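Local coordinates for E3 SUMO-protein ligase SIZ1 (Saccharomyces cerevisiae, PDB 3I2D) that acts as an E3 ligase that attaches SUMO to septins and PCNA, using an SP-RING zinc finger to engage the E2 enzyme UBC9, at residues M85-T90 and A189-E194; Y120-M125 and Y200-I205; Q138-N143 and K193-F198. All coordinates share one frame; numbering follows the deposited sequence.

Following the chain from its N terminus, 85-90 ends the first strand of the PINIT domain, and 189-194 returns to it in contact 1, closing a loop of 98 residues. Segment 120-125 comes next and meets 200-205 in contact 2, 74 residues lying between; the loop 138-143 meets 193-198 in contact 3, with 49 between. Contact 3 therefore lies wholly within the span of contact 2, whereas contacts 1 and 2 cross. Contacts 1 and 3 share Lys193 and Glu194. Contact 2 pairs strands 117-125 and 195-204, contact 3 lays its loop on the start of 195-204, and contact 1 joins the end of 74-90, the other neighbour of 195-204, to the turn out of strand 182-191 of the second sheet.

Contact 1 (M85-T90 and A189-E194); sequences MNVEVT and AFTTKE
Thr191 turns OG1 to the position between its own N and carbonyl carbon (chi1 54°), where it faces Glu88 and Thr90. Val89 has CG1 anti to its backbone N (chi1 179°), which sets that methyl against Thr191 O while CG2 lies 3.8 Å from Lys193 C. Thr191 OG1 takes the N-H of Thr90, with Thr90 N 3.2 Å away, and donates to Glu88 O; that second bond is modelled so short that its length is doubtful. Thr191 N in turn gives its hydrogen to Thr90 O at 3.1 Å. Toward the other end, Glu194 CA makes a C-H...O contact with Val87 O, 3.3 Å away, and Val87 CG1 reaches Thr191 CG2 at 4.1 Å. A water accepts from Val89 N at 2.9 Å and bonds weakly to Glu194 OE2. Thr90 OG1 has its own partner in Gly92 N. In the PINIT domain, 85-90 ends strand 74-90 of one sheet, while 189-194 leaves strand 182-191 of the other, turns at Phe190 and leads into strand 195-204, the neighbour of 74-90 through Val87 and Tyr195; Leu186 and Tyr188 of strand 182-191 pack on Val87.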
loop_
_atom_site.group_PDB
_atom_site.type_symbol
_atom_site.label_atom_id
_atom_site.label_comp_id
_atom_site.label_asym_id
_atom_site.label_seq_id
_atom_site.Cartn_x
_atom_site.Cartn_y
_atom_site.Cartn_z
ATOM N N MET A 85 15.853 -2.692 17.879
ATOM C CA MET A 85 15.570 -2.885 19.294
ATOM C C MET A 85 14.653 -4.081 19.545
ATOM O O MET A 85 14.033 -4.626 18.628
ATOM C CB MET A 85 14.936 -1.608 19.849
ATOM C CG MET A 85 15.640 -0.350 19.361
ATOM S SD MET A 85 14.785 1.194 19.733
ATOM C CE MET A 85 13.376 1.125 18.639
ATOM N N ASN A 86 14.581 -4.494 20.800
ATOM C CA ASN A 86 13.733 -5.608 21.181
ATOM C C ASN A 86 12.838 -5.132 22.304
ATOM O O ASN A 86 13.267 -4.357 23.163
ATOM C CB ASN A 86 14.582 -6.777 21.663
ATOM C CG ASN A 86 15.477 -7.321 20.576
ATOM O OD1 ASN A 86 15.061 -8.162 19.775
ATOM N ND2 ASN A 86 16.716 -6.831 20.528
ATOM N N VAL A 87 11.585 -5.567 22.263
ATOM C CA VAL A 87 10.606 -5.241 23.279
ATOM C C VAL A 87 10.429 -6.534 24.056
ATOM O O VAL A 87 10.135 -7.586 23.481
ATOM C CB VAL A 87 9.270 -4.808 22.650
ATOM C CG1 VAL A 87 8.193 -4.700 23.719
ATOM C CG2 VAL A 87 9.438 -3.470 21.964
ATOM N N GLU A 88 10.625 -6.461 25.364
ATOM C CA GLU A 88 10.507 -7.642 26.213
ATOM C C GLU A 88 9.137 -7.812 26.852
ATOM O O GLU A 88 8.294 -6.913 26.815
ATOM C CB GLU A 88 11.562 -7.589 27.318
ATOM C CG GLU A 88 12.966 -7.984 26.886
ATOM C CD GLU A 88 13.990 -7.792 27.998
ATOM O OE1 GLU A 88 15.092 -8.382 27.902
ATOM O OE2 GLU A 88 13.694 -7.045 28.964
ATOM N N VAL A 89 8.930 -8.984 27.438
ATOM C CA VAL A 89 7.698 -9.301 28.135
ATOM C C VAL A 89 7.876 -8.774 29.550
ATOM O O VAL A 89 8.793 -9.188 30.257
ATOM C CB VAL A 89 7.492 -10.799 28.165
ATOM C CG1 VAL A 89 6.214 -11.136 28.908
ATOM C CG2 VAL A 89 7.424 -11.317 26.741
ATOM N N THR A 90 7.007 -7.856 29.959
ATOM C CA THR A 90 7.103 -7.230 31.279
ATOM C C THR A 90 5.706 -6.915 31.762
ATOM O O THR A 90 4.841 -6.597 30.958
ATOM C CB THR A 90 7.926 -5.899 31.211
ATOM O OG1 THR A 90 7.898 -5.233 32.479
ATOM C CG2 THR A 90 7.340 -4.962 30.177
ATOM N N ALA A 189 4.568 -0.915 27.906
ATOM C CA ALA A 189 4.082 -1.417 29.188
ATOM C C ALA A 189 3.105 -2.566 29.034
ATOM O O ALA A 189 2.327 -2.595 28.097
ATOM C CB ALA A 189 3.405 -0.294 29.959
ATOM N N PHE A 190 3.146 -3.513 29.964
ATOM C CA PHE A 190 2.207 -4.638 29.950
ATOM C C PHE A 190 2.234 -5.416 28.653
ATOM O O PHE A 190 1.225 -5.514 27.947
ATOM C CB PHE A 190 0.792 -4.121 30.190
ATOM C CG PHE A 190 0.741 -2.963 31.126
ATOM C CD1 PHE A 190 0.020 -1.821 30.797
ATOM C CD2 PHE A 190 1.424 -3.006 32.334
ATOM C CE1 PHE A 190 -0.023 -0.737 31.657
ATOM C CE2 PHE A 190 1.391 -1.926 33.206
ATOM C CZ PHE A 190 0.663 -0.787 32.867
ATOM N N THR A 191 3.390 -5.976 28.348
ATOM C CA THR A 191 3.525 -6.754 27.139
ATOM C C THR A 191 3.529 -8.254 27.454
ATOM O O THR A 191 4.216 -8.701 28.369
ATOM C CB THR A 191 4.813 -6.370 26.413
ATOM O OG1 THR A 191 5.926 -6.485 27.315
ATOM C CG2 THR A 191 4.713 -4.947 25.918
ATOM N N THR A 192 2.747 -9.018 26.699
ATOM C CA THR A 192 2.669 -10.471 26.869
ATOM C C THR A 192 3.482 -11.189 25.792
ATOM O O THR A 192 3.681 -12.392 25.861
ATOM C CB THR A 192 1.225 -10.992 26.763
ATOM O OG1 THR A 192 0.696 -10.675 25.465
ATOM C CG2 THR A 192 0.351 -10.388 27.852
ATOM N N LYS A 193 3.944 -10.446 24.794
ATOM C CA LYS A 193 4.718 -11.029 23.713
ATOM C C LYS A 193 5.946 -10.167 23.450
ATOM O O LYS A 193 5.983 -9.021 23.875
ATOM C CB LYS A 193 3.838 -11.109 22.463
ATOM C CG LYS A 193 2.418 -11.503 22.794
ATOM C CD LYS A 193 1.705 -12.209 21.648
ATOM C CE LYS A 193 2.386 -13.513 21.241
ATOM N NZ LYS A 193 1.679 -14.117 20.064
ATOM N N GLU A 194 6.954 -10.723 22.779
ATOM C CA GLU A 194 8.156 -9.964 22.440
ATOM C C GLU A 194 8.001 -9.332 21.063
ATOM O O GLU A 194 7.333 -9.884 20.196
ATOM C CB GLU A 194 9.391 -10.854 22.437
ATOM C CG GLU A 194 10.031 -11.020 23.792
ATOM C CD GLU A 194 11.397 -11.668 23.708
ATOM O OE1 GLU A 194 11.481 -12.791 23.155
ATOM O OE2 GLU A 194 12.379 -11.054 24.191
HETATM O O HOH W 1 11.048 -10.955 27.109
#

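Contact 2 (Y120-M125 and Y200-I205); sequences YLFSGM and YIVEMI
Tyr120 N donates to Tyr200 O at 2.8 Å, and Tyr200 N answers to Tyr120 O at 2.9 Å, so these two residues form an antiparallel hydrogen-bonded pair with both backbone groups used on each side. Both side chains leave on the same face of the sheet. There the Tyr120 ring meets Val202 and Met204. Val202 CG2 sits over one face of that ring, displaced toward its rim and 3.9 Å from the centroid, a CH-pi contact. The Met204 chain bends at both chi2 and chi3, bringing CE to 3.4 Å from Tyr120 OH; with SD lying obliquely off the same ring, this is a Met-aromatic contact.

Strands 117-125 and 195-204 are neighbours in a four-stranded antiparallel sheet of the PINIT domain, the part of this SUMO ligase that comes before the SP-RING finger in the chain. Their pairing goes on through Phe122 with Phe198 and Gly124 with Lys196. Tyr120 with Tyr200 is the one bridge between 120-125 and 200-204, whose short axes lie 113° apart in direction.

Phe122 occupies the same face as Tyr120. The Tyr200 ring turns its edge toward the face of Phe122 in an offset T-shaped pair, centroids 5.7 Å apart and planes at 75°, with Tyr200 CD1 coming 3.7 Å from Phe122 CD1. Val202 CG1 reaches the edge of the Phe122 ring near its plane, 4.3 Å from Phe122 CE1, so the two methyls of Val202 serve different aromatic rings. Phe68 also packs its ring against Phe122. The CB of Ile201 points away from 120-125, and its side chain touches Leu109 and Leu110 of helix 104-111.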
loop_
_atom_site.group_PDB
_atom_site.type_symbol
_atom_site.label_atom_id
_atom_site.label_comp_id
_atom_site.label_asym_id
_atom_site.label_seq_id
_atom_site.Cartn_x
_atom_site.Cartn_y
_atom_site.Cartn_z
ATOM N N TYR A 120 11.571 5.168 8.409
ATOM C CA TYR A 120 10.440 4.549 9.084
ATOM C C TYR A 120 10.864 3.546 10.143
ATOM O O TYR A 120 11.837 2.814 9.981
ATOM C CB TYR A 120 9.540 3.841 8.062
ATOM C CG TYR A 120 8.605 4.745 7.295
ATOM C CD1 TYR A 120 8.681 6.136 7.413
ATOM C CD2 TYR A 120 7.613 4.209 6.473
ATOM C CE1 TYR A 120 7.790 6.969 6.739
ATOM C CE2 TYR A 120 6.716 5.032 5.789
ATOM C CZ TYR A 120 6.810 6.406 5.932
ATOM O OH TYR A 120 5.917 7.217 5.276
ATOM N N LEU A 121 10.140 3.520 11.247
ATOM C CA LEU A 121 10.450 2.547 12.264
ATOM C C LEU A 121 9.335 1.505 12.174
ATOM O O LEU A 121 8.149 1.850 12.133
ATOM C CB LEU A 121 10.471 3.199 13.631
ATOM C CG LEU A 121 10.768 2.253 14.786
ATOM C CD1 LEU A 121 12.093 1.534 14.560
ATOM C CD2 LEU A 121 10.773 3.063 16.070
ATOM N N PHE A 122 9.722 0.238 12.085
ATOM C CA PHE A 122 8.756 -0.851 12.000
ATOM C C PHE A 122 8.799 -1.666 13.275
ATOM O O PHE A 122 9.794 -1.648 14.002
ATOM C CB PHE A 122 9.065 -1.800 10.831
ATOM C CG PHE A 122 8.777 -1.222 9.484
ATOM C CD1 PHE A 122 9.593 -0.236 8.946
ATOM C CD2 PHE A 122 7.681 -1.658 8.753
ATOM C CE1 PHE A 122 9.323 0.304 7.712
ATOM C CE2 PHE A 122 7.400 -1.121 7.513
ATOM C CZ PHE A 122 8.225 -0.139 6.991
ATOM N N SER A 123 7.722 -2.395 13.529
ATOM C CA SER A 123 7.650 -3.238 14.694
ATOM C C SER A 123 6.871 -4.474 14.332
ATOM O O SER A 123 5.930 -4.407 13.566
ATOM C CB SER A 123 6.954 -2.508 15.827
ATOM O OG SER A 123 6.828 -3.348 16.955
ATOM N N GLY A 124 7.271 -5.611 14.877
ATOM C CA GLY A 124 6.570 -6.848 14.606
ATOM C C GLY A 124 6.797 -7.777 15.775
ATOM O O GLY A 124 7.681 -7.537 16.584
ATOM N N MET A 125 6.007 -8.831 15.890
ATOM C CA MET A 125 6.208 -9.754 17.001
ATOM C C MET A 125 7.235 -10.814 16.616
ATOM O O MET A 125 7.346 -11.178 15.452
ATOM C CB MET A 125 4.903 -10.458 17.375
ATOM C CG MET A 125 3.734 -9.548 17.618
ATOM S SD MET A 125 2.290 -10.564 17.945
ATOM C CE MET A 125 1.886 -9.990 19.575
ATOM N N TYR A 200 14.304 1.639 8.891
ATOM C CA TYR A 200 14.589 1.526 7.464
ATOM C C TYR A 200 14.405 2.865 6.773
ATOM O O TYR A 200 13.490 3.635 7.115
ATOM C CB TYR A 200 13.624 0.557 6.768
ATOM C CG TYR A 200 13.778 -0.915 7.073
ATOM C CD1 TYR A 200 12.744 -1.630 7.676
ATOM C CD2 TYR A 200 14.910 -1.619 6.673
ATOM C CE1 TYR A 200 12.827 -3.016 7.863
ATOM C CE2 TYR A 200 15.001 -2.999 6.855
ATOM C CZ TYR A 200 13.955 -3.689 7.449
ATOM O OH TYR A 200 14.038 -5.055 7.608
ATOM N N ILE A 201 15.281 3.143 5.809
ATOM C CA ILE A 201 15.138 4.338 4.990
ATOM C C ILE A 201 14.284 3.743 3.874
ATOM O O ILE A 201 14.682 2.769 3.231
ATOM C CB ILE A 201 16.479 4.834 4.401
ATOM C CG1 ILE A 201 17.294 5.550 5.473
ATOM C CG2 ILE A 201 16.222 5.817 3.285
ATOM C CD1 ILE A 201 18.642 6.004 5.000
ATOM N N VAL A 202 13.092 4.287 3.678
ATOM C CA VAL A 202 12.209 3.774 2.646
ATOM C C VAL A 202 11.950 4.850 1.617
ATOM O O VAL A 202 12.081 6.050 1.892
ATOM C CB VAL A 202 10.838 3.323 3.228
ATOM C CG1 VAL A 202 11.046 2.309 4.373
ATOM C CG2 VAL A 202 10.058 4.541 3.715
ATOM N N GLU A 203 11.580 4.411 0.425
ATOM C CA GLU A 203 11.286 5.343 -0.632
ATOM C C GLU A 203 9.781 5.473 -0.784
ATOM O O GLU A 203 9.074 4.480 -0.968
ATOM C CB GLU A 203 11.889 4.876 -1.962
ATOM C CG GLU A 203 11.672 5.893 -3.093
ATOM C CD GLU A 203 12.207 5.440 -4.442
ATOM O OE1 GLU A 203 13.445 5.324 -4.587
ATOM O OE2 GLU A 203 11.382 5.204 -5.354
ATOM N N MET A 204 9.299 6.707 -0.701
ATOM C CA MET A 204 7.886 6.989 -0.861
ATOM C C MET A 204 7.531 6.721 -2.308
ATOM O O MET A 204 8.201 7.232 -3.211
ATOM C CB MET A 204 7.601 8.459 -0.582
ATOM C CG MET A 204 7.937 8.934 0.802
ATOM S SD MET A 204 6.744 8.304 1.958
ATOM C CE MET A 204 7.423 6.648 2.249
ATOM N N ILE A 205 6.518 5.897 -2.548
ATOM C CA ILE A 205 6.091 5.680 -3.920
ATOM C C ILE A 205 4.759 6.373 -3.984
ATOM O O ILE A 205 3.888 6.190 -3.136
ATOM C CB ILE A 205 5.943 4.214 -4.313
ATOM C CG1 ILE A 205 7.329 3.574 -4.431
ATOM C CG2 ILE A 205 5.221 4.122 -5.670
ATOM C CD1 ILE A 205 7.289 2.157 -4.972
#

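Contact 3 (Q138-N143 and K193-F198); sequences QFPFPN and KEYKLF
Tyr195 reaches from the first residues of strand 195-204, in a sheet of the PINIT domain, onto the loop 138-143 that leads from strand 117-125 to strand 143-147. Its CB points toward the loop, and chi1 of -58° sets CG anti to the carbonyl carbon, 3.9 Å from Pro140 CD. From there Pro140 runs along the ring, its CD by CG and CD2 and its CB by CD1, CE1 and CZ. Gln138 O lies at the CD2/CE2 edge, near the ring plane and 3.2 Å from Tyr195 CD2; that oxygen also accepts a hydrogen bond from Ser123 OG. Tyr195 CE1 lies 3.6 Å from Pro140 CB, which stands over one ring face, offset toward the rim and 20° off the normal, in a CH-pi contact. At the tip Tyr195 OH comes to 3.9 Å of Pro140 CA.

Two residues on, Leu197 CD2 meets Phe139 CE2 at 4.2 Å, the two side chains crossing at about a right angle. Pro140 also touches Tyr188 and Thr191 of strand 182-191, while Leu197 packs on Leu186, so both residues reach the second sheet as well. Within the loop, Asn143 ND2 donates to Pro140 O at 2.9 Å and 163°, the oxygen lying in the plane of the Asn143 amide.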
loop_
_atom_site.group_PDB
_atom_site.type_symbol
_atom_site.label_atom_id
_atom_site.label_comp_id
_atom_site.label_asym_id
_atom_site.label_seq_id
_atom_site.Cartn_x
_atom_site.Cartn_y
_atom_site.Cartn_z
ATOM N N GLN A 138 3.138 -4.391 13.738
ATOM C CA GLN A 138 2.443 -4.294 15.002
ATOM C C GLN A 138 3.316 -3.896 16.179
ATOM O O GLN A 138 4.184 -4.657 16.603
ATOM C CB GLN A 138 1.775 -5.614 15.320
ATOM C CG GLN A 138 0.725 -5.488 16.383
ATOM C CD GLN A 138 0.181 -6.833 16.797
ATOM O OE1 GLN A 138 0.880 -7.626 17.432
ATOM N NE2 GLN A 138 -1.066 -7.113 16.423
ATOM N N PHE A 139 3.065 -2.689 16.689
ATOM C CA PHE A 139 3.752 -2.133 17.843
ATOM C C PHE A 139 3.038 -2.550 19.133
ATOM O O PHE A 139 1.838 -2.787 19.136
ATOM C CB PHE A 139 3.721 -0.613 17.780
ATOM C CG PHE A 139 4.718 -0.028 16.847
ATOM C CD1 PHE A 139 4.574 -0.166 15.480
ATOM C CD2 PHE A 139 5.825 0.649 17.341
ATOM C CE1 PHE A 139 5.528 0.361 14.618
ATOM C CE2 PHE A 139 6.773 1.172 16.494
ATOM C CZ PHE A 139 6.628 1.028 15.128
ATOM N N PRO A 140 3.766 -2.660 20.250
ATOM C CA PRO A 140 3.046 -3.044 21.466
ATOM C C PRO A 140 2.224 -1.848 21.965
ATOM O O PRO A 140 2.636 -0.708 21.794
ATOM C CB PRO A 140 4.170 -3.415 22.425
ATOM C CG PRO A 140 5.293 -2.522 21.983
ATOM C CD PRO A 140 5.220 -2.660 20.478
ATOM N N PHE A 141 1.063 -2.117 22.558
ATOM C CA PHE A 141 0.189 -1.077 23.088
ATOM C C PHE A 141 0.015 -1.300 24.585
ATOM O O PHE A 141 -0.178 -2.423 25.033
ATOM C CB PHE A 141 -1.177 -1.149 22.415
ATOM C CG PHE A 141 -2.122 -0.065 22.843
ATOM C CD1 PHE A 141 -2.205 1.130 22.123
ATOM C CD2 PHE A 141 -2.949 -0.238 23.958
ATOM C CE1 PHE A 141 -3.096 2.131 22.502
ATOM C CE2 PHE A 141 -3.850 0.761 24.352
ATOM C CZ PHE A 141 -3.923 1.946 23.623
ATOM N N PRO A 142 0.098 -0.234 25.386
ATOM C CA PRO A 142 0.331 1.166 25.011
ATOM C C PRO A 142 1.826 1.444 24.802
ATOM O O PRO A 142 2.687 0.689 25.272
ATOM C CB PRO A 142 -0.215 1.925 26.211
ATOM C CG PRO A 142 0.265 1.022 27.364
ATOM C CD PRO A 142 -0.026 -0.384 26.851
ATOM N N ASN A 143 2.143 2.524 24.103
ATOM C CA ASN A 143 3.541 2.860 23.894
ATOM C C ASN A 143 3.722 4.340 23.661
ATOM O O ASN A 143 2.771 5.070 23.401
ATOM C CB ASN A 143 4.118 2.071 22.708
ATOM C CG ASN A 143 3.735 2.659 21.347
ATOM O OD1 ASN A 143 4.096 3.783 21.026
ATOM N ND2 ASN A 143 3.021 1.883 20.538
ATOM N N LYS A 193 3.944 -10.446 24.794
ATOM C CA LYS A 193 4.718 -11.029 23.713
ATOM C C LYS A 193 5.946 -10.167 23.450
ATOM O O LYS A 193 5.983 -9.021 23.875
ATOM C CB LYS A 193 3.838 -11.109 22.463
ATOM C CG LYS A 193 2.418 -11.503 22.794
ATOM C CD LYS A 193 1.705 -12.209 21.648
ATOM C CE LYS A 193 2.386 -13.513 21.241
ATOM N NZ LYS A 193 1.679 -14.117 20.064
ATOM N N GLU A 194 6.954 -10.723 22.779
ATOM C CA GLU A 194 8.156 -9.964 22.440
ATOM C C GLU A 194 8.001 -9.332 21.063
ATOM O O GLU A 194 7.333 -9.884 20.196
ATOM C CB GLU A 194 9.391 -10.854 22.437
ATOM C CG GLU A 194 10.031 -11.020 23.792
ATOM C CD GLU A 194 11.397 -11.668 23.708
ATOM O OE1 GLU A 194 11.481 -12.791 23.155
ATOM O OE2 GLU A 194 12.379 -11.054 24.191
ATOM N N TYR A 195 8.611 -8.166 20.867
ATOM C CA TYR A 195 8.534 -7.483 19.584
ATOM C C TYR A 195 9.927 -7.042 19.148
ATOM O O TYR A 195 10.809 -6.836 19.969
ATOM C CB TYR A 195 7.653 -6.235 19.667
ATOM C CG TYR A 195 6.223 -6.448 20.107
ATOM C CD1 TYR A 195 5.914 -6.781 21.430
ATOM C CD2 TYR A 195 5.175 -6.257 19.212
ATOM C CE1 TYR A 195 4.591 -6.910 21.846
ATOM C CE2 TYR A 195 3.862 -6.382 19.611
ATOM C CZ TYR A 195 3.573 -6.706 20.925
ATOM O OH TYR A 195 2.261 -6.819 21.300
ATOM N N LYS A 196 10.126 -6.883 17.851
ATOM C CA LYS A 196 11.422 -6.447 17.368
ATOM C C LYS A 196 11.177 -5.262 16.440
ATOM O O LYS A 196 10.274 -5.297 15.605
ATOM C CB LYS A 196 12.128 -7.594 16.631
ATOM C CG LYS A 196 13.623 -7.408 16.484
ATOM C CD LYS A 196 14.274 -8.665 15.934
ATOM C CE LYS A 196 15.796 -8.523 15.793
ATOM N NZ LYS A 196 16.503 -8.321 17.096
ATOM N N LEU A 197 11.958 -4.200 16.606
ATOM C CA LEU A 197 11.797 -3.027 15.768
ATOM C C LEU A 197 12.965 -2.890 14.809
ATOM O O LEU A 197 14.059 -3.365 15.091
ATOM C CB LEU A 197 11.677 -1.773 16.628
ATOM C CG LEU A 197 10.414 -1.696 17.490
ATOM C CD1 LEU A 197 10.449 -2.753 18.595
ATOM C CD2 LEU A 197 10.330 -0.319 18.102
ATOM N N PHE A 198 12.718 -2.261 13.665
ATOM C CA PHE A 198 13.746 -2.042 12.659
ATOM C C PHE A 198 13.614 -0.638 12.114
ATOM O O PHE A 198 12.513 -0.118 11.980
ATOM C CB PHE A 198 13.591 -2.997 11.490
ATOM C CG PHE A 198 13.697 -4.435 11.857
ATOM C CD1 PHE A 198 12.629 -5.096 12.446
ATOM C CD2 PHE A 198 14.858 -5.141 11.589
ATOM C CE1 PHE A 198 12.718 -6.447 12.759
ATOM C CE2 PHE A 198 14.958 -6.485 11.896
ATOM C CZ PHE A 198 13.890 -7.143 12.480
#